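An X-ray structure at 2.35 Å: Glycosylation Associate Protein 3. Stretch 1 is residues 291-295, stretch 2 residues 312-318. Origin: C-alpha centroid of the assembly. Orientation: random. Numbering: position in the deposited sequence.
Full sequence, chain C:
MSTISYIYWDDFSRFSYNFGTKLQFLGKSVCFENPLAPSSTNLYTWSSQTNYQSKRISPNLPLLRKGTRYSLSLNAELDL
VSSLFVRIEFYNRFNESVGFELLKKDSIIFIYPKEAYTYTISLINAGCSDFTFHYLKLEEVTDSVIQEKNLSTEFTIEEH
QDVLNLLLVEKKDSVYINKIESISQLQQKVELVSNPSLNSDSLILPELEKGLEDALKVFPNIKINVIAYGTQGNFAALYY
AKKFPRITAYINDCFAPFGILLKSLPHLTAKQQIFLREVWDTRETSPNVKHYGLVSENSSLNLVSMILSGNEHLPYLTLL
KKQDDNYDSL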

ATOM      1  N   HIS C 291       1.639  22.379  -6.675  1.00 37.70           N
ATOM      2  CA  HIS C 291       1.993  21.200  -7.458  1.00 38.91           C
ATOM      3  C   HIS C 291       3.434  21.296  -7.933  1.00 39.43           C
ATOM      4  O   HIS C 291       3.832  22.307  -8.511  1.00 42.39           O
ATOM      5  N   TYR C 292       4.207  20.243  -7.715  1.00 39.44           N
ATOM      6  CA  TYR C 292       5.588  20.206  -8.175  1.00 40.90           C
ATOM      7  C   TYR C 292       5.833  18.921  -8.958  1.00 40.27           C
ATOM      8  O   TYR C 292       5.027  17.988  -8.928  1.00 39.72           O
ATOM      9  N   GLY C 293       6.956  18.872  -9.666  1.00 40.28           N
ATOM     10  CA  GLY C 293       7.416  17.640 -10.287  1.00 38.85           C
ATOM     11  C   GLY C 293       7.100  17.560 -11.766  1.00 38.93           C
ATOM     12  O   GLY C 293       6.625  18.503 -12.396  1.00 41.13           O
ATOM     13  N   LEU C 294       7.330  16.367 -12.312  1.00 46.02           N
ATOM     14  CA  LEU C 294       7.280  16.151 -13.755  1.00 46.27           C
ATOM     15  C   LEU C 294       5.866  16.026 -14.311  1.00 43.44           C
ATOM     16  O   LEU C 294       5.647  16.371 -15.478  1.00 47.60           O
ATOM     17  N   VAL C 295       4.913  15.523 -13.514  1.00 38.70           N
ATOM     18  CA  VAL C 295       3.613  15.126 -14.054  1.00 38.00           C
ATOM     19  C   VAL C 295       2.912  16.313 -14.697  1.00 41.51           C
ATOM     20  O   VAL C 295       2.338  16.196 -15.786  1.00 42.98           O
ATOM     21  N   GLU C 312      11.480  10.356  -6.444  1.00 48.59           N
ATOM     22  CA  GLU C 312      12.593  11.003  -7.130  1.00 49.38           C
ATOM     23  C   GLU C 312      12.247  12.387  -7.648  1.00 46.02           C
ATOM     24  O   GLU C 312      13.105  13.016  -8.273  1.00 49.50           O
ATOM     25  N   HIS C 313      11.025  12.868  -7.425  1.00 45.12           N
ATOM     26  CA  HIS C 313      10.650  14.231  -7.785  1.00 50.33           C
ATOM     27  C   HIS C 313      10.876  15.229  -6.660  1.00 52.36           C
ATOM     28  O   HIS C 313      10.731  16.436  -6.889  1.00 51.87           O
ATOM     29  N   LEU C 314      11.176  14.761  -5.452  1.00 44.95           N
ATOM     30  CA  LEU C 314      11.266  15.677  -4.321  1.00 55.87           C
ATOM     31  C   LEU C 314      12.255  16.832  -4.520  1.00 60.32           C
ATOM     32  O   LEU C 314      11.976  17.925  -3.997  1.00 62.46           O
ATOM     33  N   PRO C 315      13.376  16.686  -5.237  1.00 60.63           N
ATOM     34  CA  PRO C 315      14.217  17.873  -5.508  1.00 64.03           C
ATOM     35  C   PRO C 315      13.570  18.944  -6.394  1.00 64.39           C
ATOM     36  O   PRO C 315      13.910  20.124  -6.241  1.00 72.03           O
ATOM     37  N   TYR C 316      12.645  18.602  -7.303  1.00 65.08           N
ATOM     38  CA  TYR C 316      11.935  19.634  -8.071  1.00 64.10           C
ATOM     39  C   TYR C 316      11.115  20.581  -7.186  1.00 68.04           C
ATOM     40  O   TYR C 316      10.430  21.465  -7.721  1.00 66.24           O
ATOM     41  N   LEU C 317      11.162  20.402  -5.861  1.00 69.05           N
ATOM     42  CA  LEU C 317      10.356  21.168  -4.912  1.00 66.74           C
ATOM     43  C   LEU C 317      10.876  22.591  -4.733  1.00 74.42           C
ATOM     44  O   LEU C 317      10.115  23.559  -4.864  1.00 79.65           O
ATOM     45  N   THR C 318      12.157  22.725  -4.394  1.00 70.88           N
ATOM     46  CA  THR C 318      12.817  24.022  -4.218  1.00 82.73           C
ATOM     47  C   THR C 318      12.482  25.037  -5.315  1.00 81.83           C
ATOM     48  O   THR C 318      11.575  25.859  -5.160  1.00 82.75           O
TER

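The apolar centre of this contact is the ring of Tyr 292. Its CA-to-CB bond points toward the second stretch, and chi1 of 71° (p) with chi2 of -79° lays the ring along the 3-10 segment. Leu 317 covers one face: its CA-to-CB bond runs sideways, but the t rotamer, with chi2 between wells at 30°, brings the end of the side chain inward. Leu 317 CD1 lies 3.6 Å from the centroid of the Tyr 292 ring, 21° off the ring normal, a CH-pi contact in which a methyl group meets the electron-rich face. At the ring edge, near its plane, Tyr 292 CE2 approaches His 313 O at 3.4 Å. That carbonyl is already engaged within its own stretch, accepting a hydrogen bond from Tyr 316 N (Tyr 316 N to His 313 O, 2.9 Å).

Leu 314 starts out pointing away, yet its m,t rotamer returns a methyl to the ring, with Leu 314 CD2 4.0 Å from Tyr 292 CZ. A large, flat residue suits position 292 because it can meet several neighbours at once while its hydroxyl finds a hydrogen-bonding partner elsewhere in the structure.

Gly 293 follows, with its CA 4.0 Å from Tyr 316 CB and 4.3 Å from His 313 CB. Its phi/psi of 100/-170 would jam a CB against the preceding carbonyl oxygen, which by itself calls for glycine; an ideal CB would also sit a tight 3.2 Å from His 313 ND1.

Further out, Leu 294 (m,t) has a sideways CA-to-CB bond, but its end comes nearer to the second stretch and touches His 313 and Tyr 316. Its CG lies over one face of the His 313 ring, and Leu 294 CD1 comes within 3.6 Å of His 313 NE2, while Leu 294 CD2 is 3.5 Å from Tyr 316 CZ. Both His 313 and Tyr 316 point toward the first stretch in m rotamers. Leucine suits the place because its apolar end packs against both rings, with Leu 294 CD1 near each of them, and Tyr 316, though exposed, offers it carbon surface.

No direct hydrogen bond joins the stretches; water supplies the polar links. Water 1 accepts from Val 295 N at 2.9 Å, is hydrogen-bonded to His 313 ND1 at 2.9 Å, and donates a weak bond to Tyr 292 O at 3.4 Å. Histidine fits here because its ring combines an apolar face for Leu 294 with a nitrogen for the water. Water 2 accepts from Gly 293 N at 3.2 Å and donates to Tyr 316 O at 2.9 Å, bridging the two backbones.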

ATOM      1  CB  HIS C 291       1.063  21.064  -8.661  1.00 37.84           C
ATOM      2  CG  HIS C 291      -0.382  21.196  -8.312  1.00 42.90           C
ATOM      3  ND1 HIS C 291      -1.243  20.117  -8.286  1.00 44.58           N
ATOM      4  CD2 HIS C 291      -1.118  22.278  -7.964  1.00 37.74           C
ATOM      5  CE1 HIS C 291      -2.449  20.533  -7.947  1.00 44.51           C
ATOM      6  NE2 HIS C 291      -2.398  21.838  -7.738  1.00 45.19           N
ATOM      7  CB  TYR C 292       6.561  20.311  -6.995  1.00 42.16           C
ATOM      8  CG  TYR C 292       6.606  19.079  -6.119  1.00 44.06           C
ATOM      9  CD1 TYR C 292       5.614  18.837  -5.160  1.00 40.54           C
ATOM     10  CD2 TYR C 292       7.638  18.149  -6.253  1.00 41.78           C
ATOM     11  CE1 TYR C 292       5.666  17.703  -4.356  1.00 38.69           C
ATOM     12  CE2 TYR C 292       7.692  17.030  -5.474  1.00 41.79           C
ATOM     13  CZ  TYR C 292       6.709  16.799  -4.526  1.00 42.44           C
ATOM     14  OH  TYR C 292       6.784  15.655  -3.747  1.00 39.57           O
ATOM     15  CB  LEU C 294       8.065  14.889 -14.107  1.00 46.56           C
ATOM     16  CG  LEU C 294       9.509  15.021 -13.653  1.00 47.97           C
ATOM     17  CD1 LEU C 294      10.200  13.688 -13.650  1.00 40.10           C
ATOM     18  CD2 LEU C 294      10.230  16.015 -14.558  1.00 54.54           C
ATOM     19  CB  VAL C 295       2.745  14.476 -12.953  1.00 38.83           C
ATOM     20  CG1 VAL C 295       1.331  14.253 -13.443  1.00 33.53           C
ATOM     21  CG2 VAL C 295       3.334  13.150 -12.527  1.00 35.64           C
ATOM     22  CB  GLU C 312      13.086  10.116  -8.275  1.00 40.59           C
ATOM     23  CG  GLU C 312      13.640   8.808  -7.771  1.00 47.66           C
ATOM     24  CD  GLU C 312      13.953   7.833  -8.884  1.00 52.59           C
ATOM     25  OE1 GLU C 312      14.345   6.686  -8.574  1.00 53.51           O
ATOM     26  OE2 GLU C 312      13.805   8.206 -10.069  1.00 54.89           O
ATOM     27  CB  HIS C 313       9.169  14.322  -8.178  1.00 43.71           C
ATOM     28  CG  HIS C 313       8.777  13.422  -9.303  1.00 44.58           C
ATOM     29  ND1 HIS C 313       7.483  13.351  -9.771  1.00 38.78           N
ATOM     30  CD2 HIS C 313       9.499  12.555 -10.051  1.00 42.15           C
ATOM     31  CE1 HIS C 313       7.426  12.480 -10.760  1.00 40.49           C
ATOM     32  NE2 HIS C 313       8.635  11.980 -10.947  1.00 40.99           N
ATOM     33  CB  LEU C 314      11.598  14.879  -3.054  1.00 55.65           C
ATOM     34  CG  LEU C 314      10.411  14.120  -2.472  1.00 48.06           C
ATOM     35  CD1 LEU C 314      10.841  13.251  -1.312  1.00 52.14           C
ATOM     36  CD2 LEU C 314       9.344  15.112  -2.054  1.00 47.56           C
ATOM     37  CB  PRO C 315      15.467  17.272  -6.160  1.00 63.07           C
ATOM     38  CG  PRO C 315      15.564  15.900  -5.524  1.00 63.64           C
ATOM     39  CD  PRO C 315      14.132  15.428  -5.422  1.00 56.06           C
ATOM     40  CB  TYR C 316      10.985  19.017  -9.111  1.00 60.59           C
ATOM     41  CG  TYR C 316      11.629  18.261 -10.258  1.00 67.59           C
ATOM     42  CD1 TYR C 316      12.216  18.928 -11.338  1.00 72.78           C
ATOM     43  CD2 TYR C 316      11.618  16.868 -10.276  1.00 63.07           C
ATOM     44  CE1 TYR C 316      12.798  18.219 -12.390  1.00 69.93           C
ATOM     45  CE2 TYR C 316      12.187  16.152 -11.312  1.00 59.92           C
ATOM     46  CZ  TYR C 316      12.774  16.823 -12.363  1.00 71.72           C
ATOM     47  OH  TYR C 316      13.328  16.067 -13.376  1.00 71.42           O
ATOM     48  CB  LEU C 317      10.352  20.432  -3.577  1.00 62.31           C
ATOM     49  CG  LEU C 317       9.175  20.518  -2.627  1.00 55.21           C
ATOM     50  CD1 LEU C 317       7.893  20.731  -3.393  1.00 54.94           C
ATOM     51  CD2 LEU C 317       9.154  19.224  -1.847  1.00 49.86           C
ATOM     52  CB  THR C 318      14.347  23.839  -4.172  1.00 89.02           C
ATOM     53  OG1 THR C 318      14.979  25.079  -3.835  1.00 94.30           O
ATOM     54  CG2 THR C 318      14.868  23.358  -5.521  1.00 85.70           C
TER
HETATM   55  O   HOH W   1       5.268  15.012 -10.645  1.00 36.53           O
HETATM   56  O   HOH W   2       8.416  21.667  -9.826  1.00 52.06           O